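Local coordinates for N-terminal acetyltransferase-like protein (PDB 5NNP) that probably serves as the auxiliary subunit of an N-terminal acetyltransferase A complex, forming a helical, TPR-rich scaffold linked to transferase activity, at residues E254-D257 with Y258-L262; E226-A229 with S230-K234; E240-K243 with A244-L248. All blocks are in the same frame, centred on the assembly; numbering follows the deposited sequence.

All three contacts join residues three or four apart along a helix, and sit on three consecutive helices: contact 2 on 221-234, contact 3 on 238-251 and contact 1 at the start of 256-265, with the preceding loop. Helix 238-251 lies between the other two, its Ala244 methyl meeting Ala229 and its Tyr245 ring packing on Gly261. All are partly buried, but contact 2 touches through no exposed residue, contacts 1 and 3 through two each. Contact 1 adds an aromatic pair, contact 2 sets Leu227 beside Tyr231, and contact 3 is alanine-rich. Contacts 1 and 3 each meet a chain of another protein, contact 2 none. A probable Tyr258-Glu226 hydrogen bond joins contacts 1 and 2.

Contact 1 of 3, residues E254-D257 with Y258-L262; sequences EHMD and YYKGL
Gly261 N gives Asp257 O a nearly straight hydrogen bond (2.9 Å, 173° at the hydrogen), and Lys260 N does much the same for Met256 O at 3.3 Å, its donor lying in the carbonyl plane. These are i to i+4 bonds in the opening turns of helix 256-265, one helix of the TPR-type alpha solenoid. One step earlier, Tyr258 N reaches back three residues to His255 O at 2.9 Å, while the bond from Tyr259 N to Met256 O is weak. The main side-chain event is a T-shaped stack of His255 on Tyr258. Because CG of His255 is turned anti to the backbone N (chi1 -171°), the imidazole swings over the phenol and presents its edge, ND1 lying above the centre of the ring; the centroids are 4.1 Å apart and the planes meet at 58°. Beyond the stack, Tyr258 OH bonds to Glu226 on helix 221-234, and Tyr259 OH holds Pro253 O while its ring stacks on Tyr280. Another protein chain supplies an acidic side chain that accepts a bond from Met256 N. On the outer side, the extended Lys260 chain passes obliquely over two neighbours. Its NZ stays 4.4 Å from Asp257 OD1, beyond salt-bridge range, and its CE packs 3.9 Å from Met256 CG.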
ATOM      1  N   GLU A 254      19.463   4.001  12.684  1.00 37.85           N
ATOM      2  CA  GLU A 254      19.290   4.193  11.248  1.00 41.07           C
ATOM      3  C   GLU A 254      18.051   5.027  10.879  1.00 45.33           C
ATOM      4  O   GLU A 254      17.689   5.121   9.707  1.00 50.81           O
ATOM      5  CB  GLU A 254      19.205   2.825  10.571  1.00 34.77           C
ATOM      6  CG  GLU A 254      20.137   2.654   9.410  1.00 43.81           C
ATOM      7  CD  GLU A 254      21.569   2.994   9.764  1.00 51.49           C
ATOM      8  OE1 GLU A 254      21.992   2.678  10.899  1.00 49.08           O
ATOM      9  OE2 GLU A 254      22.267   3.580   8.902  1.00 49.21           O
ATOM     10  N   HIS A 255      17.404   5.624  11.872  1.00 37.22           N
ATOM     11  CA  HIS A 255      16.129   6.290  11.644  1.00 39.45           C
ATOM     12  C   HIS A 255      16.226   7.833  11.743  1.00 42.73           C
ATOM     13  O   HIS A 255      16.212   8.384  12.848  1.00 42.06           O
ATOM     14  CB  HIS A 255      15.108   5.743  12.642  1.00 47.17           C
ATOM     15  CG  HIS A 255      13.703   6.186  12.384  1.00 54.05           C
ATOM     16  ND1 HIS A 255      13.005   6.992  13.258  1.00 54.82           N
ATOM     17  CD2 HIS A 255      12.864   5.934  11.354  1.00 56.00           C
ATOM     18  CE1 HIS A 255      11.797   7.216  12.776  1.00 57.44           C
ATOM     19  NE2 HIS A 255      11.687   6.590  11.619  1.00 57.43           N
ATOM     20  N   MET A 256      16.321   8.501  10.587  1.00 39.58           N
ATOM     21  CA  MET A 256      16.469   9.964  10.463  1.00 49.83           C
ATOM     22  C   MET A 256      15.780  10.833  11.508  1.00 49.24           C
ATOM     23  O   MET A 256      16.389  11.751  12.050  1.00 58.27           O
ATOM     24  CB  MET A 256      15.956  10.433   9.099  1.00 66.03           C
ATOM     25  CG  MET A 256      16.112  11.913   8.804  1.00 72.89           C
ATOM     26  SD  MET A 256      15.589  12.382   7.130  1.00106.51           S
ATOM     27  CE  MET A 256      17.002  11.837   6.174  1.00 77.56           C
ATOM     28  N   ASP A 257      14.506  10.574  11.771  1.00 44.09           N
ATOM     29  CA  ASP A 257      13.746  11.453  12.654  1.00 45.21           C
ATOM     30  C   ASP A 257      14.214  11.439  14.108  1.00 46.51           C
ATOM     31  O   ASP A 257      14.015  12.428  14.825  1.00 52.11           O
ATOM     32  CB  ASP A 257      12.259  11.112  12.593  1.00 47.31           C
ATOM     33  CG  ASP A 257      11.633  11.508  11.281  1.00 60.97           C
ATOM     34  OD1 ASP A 257      12.255  12.309  10.547  1.00 71.76           O
ATOM     35  OD2 ASP A 257      10.530  11.016  10.978  1.00 65.42           O
ATOM     36  N   TYR A 258      14.831  10.346  14.554  1.00 37.94           N
ATOM     37  CA  TYR A 258      15.339  10.303  15.926  1.00 38.63           C
ATOM     38  C   TYR A 258      16.477  11.310  16.085  1.00 47.18           C
ATOM     39  O   TYR A 258      16.585  11.961  17.128  1.00 39.73           O
ATOM     40  CB  TYR A 258      15.818   8.900  16.319  1.00 42.23           C
ATOM     41  CG  TYR A 258      14.748   7.822  16.276  1.00 41.42           C
ATOM     42  CD1 TYR A 258      13.393   8.144  16.377  1.00 39.13           C
ATOM     43  CD2 TYR A 258      15.092   6.486  16.128  1.00 32.14           C
ATOM     44  CE1 TYR A 258      12.415   7.161  16.337  1.00 31.83           C
ATOM     45  CE2 TYR A 258      14.121   5.501  16.079  1.00 37.54           C
ATOM     46  CZ  TYR A 258      12.780   5.841  16.188  1.00 35.38           C
ATOM     47  OH  TYR A 258      11.806   4.863  16.128  1.00 32.46           O
ATOM     48  N   TYR A 259      17.321  11.453  15.057  1.00 42.84           N
ATOM     49  CA  TYR A 259      18.373  12.470  15.128  1.00 42.83           C
ATOM     50  C   TYR A 259      17.756  13.881  15.141  1.00 46.66           C
ATOM     51  O   TYR A 259      18.161  14.733  15.935  1.00 42.99           O
ATOM     52  CB  TYR A 259      19.369  12.332  13.970  1.00 39.42           C
ATOM     53  CG  TYR A 259      20.204  11.071  14.002  1.00 39.35           C
ATOM     54  CD1 TYR A 259      21.365  11.002  14.761  1.00 43.24           C
ATOM     55  CD2 TYR A 259      19.842   9.955  13.258  1.00 39.69           C
ATOM     56  CE1 TYR A 259      22.139   9.847  14.793  1.00 40.44           C
ATOM     57  CE2 TYR A 259      20.602   8.798  13.286  1.00 41.08           C
ATOM     58  CZ  TYR A 259      21.749   8.750  14.055  1.00 42.44           C
ATOM     59  OH  TYR A 259      22.502   7.597  14.070  1.00 45.76           O
ATOM     60  N   LYS A 260      16.777  14.121  14.268  1.00 38.64           N
ATOM     61  CA  LYS A 260      16.096  15.412  14.235  1.00 48.89           C
ATOM     62  C   LYS A 260      15.543  15.756  15.613  1.00 54.64           C
ATOM     63  O   LYS A 260      15.817  16.833  16.146  1.00 58.03           O
ATOM     64  CB  LYS A 260      14.970  15.423  13.197  1.00 49.82           C
ATOM     65  CG  LYS A 260      15.463  15.473  11.763  1.00 60.73           C
ATOM     66  CD  LYS A 260      14.326  15.520  10.763  1.00 70.13           C
ATOM     67  CE  LYS A 260      14.860  15.617   9.341  1.00 76.38           C
ATOM     68  NZ  LYS A 260      13.758  15.839   8.362  1.00 81.94           N
ATOM     69  N   GLY A 261      14.791  14.819  16.190  1.00 53.24           N
ATOM     70  CA  GLY A 261      14.248  14.962  17.527  1.00 46.34           C
ATOM     71  C   GLY A 261      15.284  15.286  18.589  1.00 56.14           C
ATOM     72  O   GLY A 261      15.101  16.231  19.353  1.00 65.72           O
ATOM     73  N   LEU A 262      16.365  14.511  18.645  1.00 56.73           N
ATOM     74  CA  LEU A 262      17.429  14.756  19.617  1.00 53.27           C
ATOM     75  C   LEU A 262      17.975  16.157  19.455  1.00 58.59           C
ATOM     76  O   LEU A 262      18.037  16.943  20.411  1.00 57.57           O
ATOM     77  CB  LEU A 262      18.574  13.747  19.460  1.00 46.41           C
ATOM     78  CG  LEU A 262      19.751  13.950  20.421  1.00 47.25           C
ATOM     79  CD1 LEU A 262      19.279  13.882  21.884  1.00 44.14           C
ATOM     80  CD2 LEU A 262      20.871  12.940  20.168  1.00 46.83           C
TER

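Contact 2 of 3, residues E226-A229 with S230-K234; sequences ELRA and SYLSK
Glu226 O accepts a hydrogen bond from Ser230 N at 2.9 Å, the first of four successive i to i+4 bonds between 226-229 and 230-233, within helix 221-234, which packs against the next helix, 238-251, in the TPR-type solenoid. The Glu226 carboxylate leads away, OE2 to Tyr258 and OE1 to a bound glycerol, probably from the crystallisation liquor. Tyr231 N donates to Leu227 O at 3.0 Å, and that oxygen also lies over one face of the Tyr231 ring, displaced toward the rim. The two side chains run alongside each other, pointing the same way. Leu227 CB meets the ring at CE2 (4.0 Å), and its CD2 branch follows as far as the hydroxyl, 3.6 Å from Tyr231 OH, which bonds in turn to Asn195 of helix 185-200. Arg228 O accepts from Leu232 N; farther out, Arg228 CG lies 4.0 Å from Leu232 CD1. Beyond CG the arginine chain bends (chi3 55°) and carries NH1 to a salt bridge with Glu212 on helix 204-214. Ala229 turns its methyl to helix 238-251, while its O takes the Ser233 N bond at 3.0 Å. A Ser233 chi1 of 56° brings the hydroxyl back over the helix, where its single proton has two possible acceptors: Ala229 O at 3.1 Å and Ser230 O at 2.7 Å from OG.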
ATOM      1  N   GLU A 226       8.180   5.641  21.176  1.00 33.31           N
ATOM      2  CA  GLU A 226       7.924   6.706  20.214  1.00 35.69           C
ATOM      3  C   GLU A 226       6.844   7.672  20.705  1.00 43.80           C
ATOM      4  O   GLU A 226       6.980   8.889  20.543  1.00 45.49           O
ATOM      5  CB  GLU A 226       7.552   6.118  18.854  1.00 36.75           C
ATOM      6  CG  GLU A 226       8.769   5.637  18.063  1.00 38.75           C
ATOM      7  CD  GLU A 226       8.457   5.341  16.615  1.00 49.35           C
ATOM      8  OE1 GLU A 226       7.266   5.118  16.302  1.00 56.62           O
ATOM      9  OE2 GLU A 226       9.404   5.325  15.791  1.00 51.72           O
ATOM     10  N   LEU A 227       5.793   7.135  21.325  1.00 44.80           N
ATOM     11  CA  LEU A 227       4.763   7.972  21.941  1.00 44.05           C
ATOM     12  C   LEU A 227       5.363   8.859  23.041  1.00 44.09           C
ATOM     13  O   LEU A 227       5.069  10.058  23.118  1.00 35.97           O
ATOM     14  CB  LEU A 227       3.627   7.111  22.503  1.00 36.65           C
ATOM     15  CG  LEU A 227       2.761   6.383  21.472  1.00 32.28           C
ATOM     16  CD1 LEU A 227       1.803   5.437  22.161  1.00 30.00           C
ATOM     17  CD2 LEU A 227       1.984   7.365  20.635  1.00 35.17           C
ATOM     18  N   ARG A 228       6.219   8.281  23.878  1.00 41.69           N
ATOM     19  CA  ARG A 228       6.834   9.066  24.942  1.00 43.87           C
ATOM     20  C   ARG A 228       7.621  10.257  24.368  1.00 48.70           C
ATOM     21  O   ARG A 228       7.486  11.384  24.847  1.00 48.77           O
ATOM     22  CB  ARG A 228       7.736   8.188  25.822  1.00 38.02           C
ATOM     23  CG  ARG A 228       8.532   8.959  26.878  1.00 38.79           C
ATOM     24  CD  ARG A 228       8.821   8.132  28.138  1.00 39.88           C
ATOM     25  NE  ARG A 228       9.503   6.882  27.840  1.00 49.80           N
ATOM     26  CZ  ARG A 228       9.109   5.691  28.278  1.00 44.33           C
ATOM     27  NH1 ARG A 228       8.044   5.593  29.055  1.00 36.71           N
ATOM     28  NH2 ARG A 228       9.785   4.597  27.935  1.00 44.07           N
ATOM     29  N   ALA A 229       8.422  10.024  23.332  1.00 46.73           N
ATOM     30  CA  ALA A 229       9.245  11.102  22.785  1.00 42.62           C
ATOM     31  C   ALA A 229       8.382  12.156  22.116  1.00 43.29           C
ATOM     32  O   ALA A 229       8.577  13.354  22.320  1.00 41.26           O
ATOM     33  CB  ALA A 229      10.275  10.558  21.795  1.00 35.43           C
ATOM     34  N   SER A 230       7.427  11.696  21.322  1.00 43.19           N
ATOM     35  CA  SER A 230       6.502  12.580  20.639  1.00 45.26           C
ATOM     36  C   SER A 230       5.775  13.524  21.606  1.00 51.70           C
ATOM     37  O   SER A 230       5.686  14.728  21.355  1.00 55.10           O
ATOM     38  CB  SER A 230       5.491  11.761  19.843  1.00 39.70           C
ATOM     39  OG  SER A 230       4.586  12.609  19.169  1.00 46.02           O
ATOM     40  N   TYR A 231       5.271  12.986  22.710  1.00 50.40           N
ATOM     41  CA  TYR A 231       4.506  13.786  23.669  1.00 45.96           C
ATOM     42  C   TYR A 231       5.392  14.772  24.408  1.00 54.31           C
ATOM     43  O   TYR A 231       5.034  15.943  24.586  1.00 52.55           O
ATOM     44  CB  TYR A 231       3.816  12.896  24.696  1.00 43.35           C
ATOM     45  CG  TYR A 231       2.761  11.968  24.157  1.00 42.64           C
ATOM     46  CD1 TYR A 231       2.065  12.269  22.998  1.00 40.02           C
ATOM     47  CD2 TYR A 231       2.444  10.792  24.829  1.00 43.70           C
ATOM     48  CE1 TYR A 231       1.086  11.424  22.520  1.00 38.98           C
ATOM     49  CE2 TYR A 231       1.469   9.940  24.358  1.00 42.47           C
ATOM     50  CZ  TYR A 231       0.790  10.259  23.205  1.00 42.23           C
ATOM     51  OH  TYR A 231      -0.184   9.405  22.738  1.00 42.91           O
ATOM     52  N   LEU A 232       6.536  14.285  24.884  1.00 53.12           N
ATOM     53  CA  LEU A 232       7.468  15.156  25.583  1.00 52.17           C
ATOM     54  C   LEU A 232       7.869  16.329  24.697  1.00 58.71           C
ATOM     55  O   LEU A 232       7.926  17.467  25.162  1.00 58.17           O
ATOM     56  CB  LEU A 232       8.713  14.393  26.028  1.00 47.03           C
ATOM     57  CG  LEU A 232       8.572  13.419  27.196  1.00 52.88           C
ATOM     58  CD1 LEU A 232       9.885  12.690  27.436  1.00 53.71           C
ATOM     59  CD2 LEU A 232       8.116  14.130  28.466  1.00 55.88           C
ATOM     60  N   SER A 233       8.128  16.061  23.416  1.00 58.08           N
ATOM     61  CA  SER A 233       8.576  17.125  22.522  1.00 55.84           C
ATOM     62  C   SER A 233       7.467  18.154  22.328  1.00 59.59           C
ATOM     63  O   SER A 233       7.714  19.355  22.429  1.00 71.49           O
ATOM     64  CB  SER A 233       9.052  16.575  21.177  1.00 52.78           C
ATOM     65  OG  SER A 233       8.061  15.794  20.544  1.00 67.18           O
ATOM     66  N   LYS A 234       6.249  17.689  22.079  1.00 47.07           N
ATOM     67  CA  LYS A 234       5.101  18.591  21.958  1.00 49.46           C
ATOM     68  C   LYS A 234       4.820  19.394  23.222  1.00 52.87           C
ATOM     69  O   LYS A 234       4.258  20.480  23.146  1.00 66.57           O
ATOM     70  CB  LYS A 234       3.847  17.806  21.578  1.00 46.39           C
ATOM     71  CG  LYS A 234       3.894  17.250  20.179  1.00 43.66           C
ATOM     72  CD  LYS A 234       2.644  16.474  19.887  1.00 44.51           C
ATOM     73  CE  LYS A 234       2.562  16.054  18.442  1.00 40.99           C
ATOM     74  NZ  LYS A 234       1.258  15.368  18.222  1.00 50.27           N
TER

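Contact 3 of 3, residues E240-K243 with A244-L248; sequences EAAK and AYRAL
Four successive i to i+4 bonds run from Ala244, Tyr245, Arg246 and Ala247 N back to the carbonyls of Glu240, Ala241, Ala242 and Lys243; the Tyr245 N to Ala241 O bond is 2.9 Å, and the one from Ala244 N is the most bent, at 139°. The side chains add little direct contact, since four of the nine residues are alanines. Tyr245 has its CG anti to the carbonyl carbon (chi1 -80°), and this brings CD2 back along the helix, 3.2 Å from Ala241 O, while CE2 is 4.4 Å from the Ala241 methyl. Helix 238-251 lies between helices 221-234 and 256-265 of the TPR-type solenoid, and Ala242 meets Ala265 of the latter. Tyr245 reaches both neighbours, touching Ser233 on one and Leu262 on the other. Arg246 rises from the next position; its CG passes 3.4 Å from Ala242 O, after which the chain runs extended to NE and brings NH1 obliquely to within 4.3 Å of Ala242 CB. Glu240 forms a salt bridge with Arg237, one turn earlier, and the fully extended Lys243 sends NZ to an acidic side chain of another protein chain. Ala247 CB lies 3.8 Å from Lys243 O.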
ATOM      1  N   GLU A 240      13.911  16.001  28.872  1.00 58.20           N
ATOM      2  CA  GLU A 240      13.329  14.670  28.892  1.00 52.98           C
ATOM      3  C   GLU A 240      13.147  14.102  27.483  1.00 56.60           C
ATOM      4  O   GLU A 240      13.339  12.904  27.264  1.00 57.68           O
ATOM      5  CB  GLU A 240      11.990  14.697  29.625  1.00 54.02           C
ATOM      6  CG  GLU A 240      12.063  15.290  31.027  1.00 59.19           C
ATOM      7  CD  GLU A 240      10.697  15.740  31.537  1.00 69.47           C
ATOM      8  OE1 GLU A 240      10.320  16.900  31.270  1.00 74.74           O
ATOM      9  OE2 GLU A 240       9.991  14.936  32.188  1.00 65.96           O
ATOM     10  N   ALA A 241      12.771  14.954  26.531  1.00 53.20           N
ATOM     11  CA  ALA A 241      12.593  14.488  25.158  1.00 50.02           C
ATOM     12  C   ALA A 241      13.938  14.086  24.580  1.00 48.36           C
ATOM     13  O   ALA A 241      14.033  13.133  23.812  1.00 46.94           O
ATOM     14  CB  ALA A 241      11.941  15.551  24.298  1.00 42.59           C
ATOM     15  N   ALA A 242      14.975  14.823  24.966  1.00 51.12           N
ATOM     16  CA  ALA A 242      16.337  14.506  24.570  1.00 50.54           C
ATOM     17  C   ALA A 242      16.671  13.092  24.990  1.00 51.76           C
ATOM     18  O   ALA A 242      17.121  12.285  24.180  1.00 55.41           O
ATOM     19  CB  ALA A 242      17.317  15.489  25.180  1.00 46.52           C
ATOM     20  N   LYS A 243      16.424  12.781  26.256  1.00 49.12           N
ATOM     21  CA  LYS A 243      16.704  11.445  26.759  1.00 52.38           C
ATOM     22  C   LYS A 243      15.903  10.381  26.011  1.00 49.21           C
ATOM     23  O   LYS A 243      16.374   9.258  25.804  1.00 46.86           O
ATOM     24  CB  LYS A 243      16.420  11.359  28.260  1.00 55.98           C
ATOM     25  CG  LYS A 243      16.763  10.000  28.854  1.00 64.56           C
ATOM     26  CD  LYS A 243      16.731   9.997  30.371  1.00 76.86           C
ATOM     27  CE  LYS A 243      17.337   8.708  30.915  1.00 83.92           C
ATOM     28  NZ  LYS A 243      17.345   8.690  32.406  1.00 91.77           N
ATOM     29  N   ALA A 244      14.698  10.748  25.588  1.00 52.69           N
ATOM     30  CA  ALA A 244      13.798   9.814  24.922  1.00 50.48           C
ATOM     31  C   ALA A 244      14.251   9.489  23.510  1.00 46.41           C
ATOM     32  O   ALA A 244      14.168   8.342  23.073  1.00 54.56           O
ATOM     33  CB  ALA A 244      12.382  10.371  24.903  1.00 56.48           C
ATOM     34  N   TYR A 245      14.721  10.503  22.796  1.00 44.23           N
ATOM     35  CA  TYR A 245      15.206  10.309  21.436  1.00 43.42           C
ATOM     36  C   TYR A 245      16.531   9.547  21.433  1.00 49.12           C
ATOM     37  O   TYR A 245      16.814   8.777  20.502  1.00 43.49           O
ATOM     38  CB  TYR A 245      15.342  11.650  20.715  1.00 40.59           C
ATOM     39  CG  TYR A 245      14.022  12.159  20.195  1.00 45.81           C
ATOM     40  CD1 TYR A 245      13.328  11.460  19.202  1.00 45.61           C
ATOM     41  CD2 TYR A 245      13.446  13.316  20.706  1.00 45.11           C
ATOM     42  CE1 TYR A 245      12.095  11.911  18.721  1.00 35.49           C
ATOM     43  CE2 TYR A 245      12.216  13.776  20.232  1.00 44.41           C
ATOM     44  CZ  TYR A 245      11.550  13.067  19.239  1.00 45.57           C
ATOM     45  OH  TYR A 245      10.349  13.521  18.756  1.00 51.65           O
ATOM     46  N   ARG A 246      17.322   9.733  22.487  1.00 46.57           N
ATOM     47  CA  ARG A 246      18.535   8.948  22.648  1.00 51.73           C
ATOM     48  C   ARG A 246      18.203   7.465  22.804  1.00 55.66           C
ATOM     49  O   ARG A 246      18.868   6.611  22.210  1.00 59.18           O
ATOM     50  CB  ARG A 246      19.350   9.440  23.841  1.00 53.69           C
ATOM     51  CG  ARG A 246      20.091  10.718  23.563  1.00 46.46           C
ATOM     52  CD  ARG A 246      21.105  11.026  24.636  1.00 52.38           C
ATOM     53  NE  ARG A 246      22.196  11.818  24.074  1.00 63.58           N
ATOM     54  CZ  ARG A 246      22.261  13.143  24.117  1.00 64.77           C
ATOM     55  NH1 ARG A 246      21.300  13.833  24.722  1.00 77.91           N
ATOM     56  NH2 ARG A 246      23.289  13.770  23.563  1.00 56.62           N
ATOM     57  N   ALA A 247      17.175   7.163  23.595  1.00 53.10           N
ATOM     58  CA  ALA A 247      16.704   5.783  23.755  1.00 49.29           C
ATOM     59  C   ALA A 247      16.324   5.143  22.417  1.00 48.96           C
ATOM     60  O   ALA A 247      16.667   3.983  22.152  1.00 44.45           O
ATOM     61  CB  ALA A 247      15.527   5.739  24.702  1.00 42.93           C
ATOM     62  N   LEU A 248      15.630   5.907  21.577  1.00 42.30           N
ATOM     63  CA  LEU A 248      15.205   5.414  20.275  1.00 41.39           C
ATOM     64  C   LEU A 248      16.399   5.239  19.339  1.00 43.30           C
ATOM     65  O   LEU A 248      16.432   4.303  18.527  1.00 41.93           O
ATOM     66  CB  LEU A 248      14.171   6.355  19.652  1.00 37.80           C
ATOM     67  CG  LEU A 248      12.766   6.277  20.267  1.00 41.97           C
ATOM     68  CD1 LEU A 248      11.967   7.545  19.985  1.00 35.05           C
ATOM     69  CD2 LEU A 248      12.009   5.043  19.756  1.00 31.04           C
TER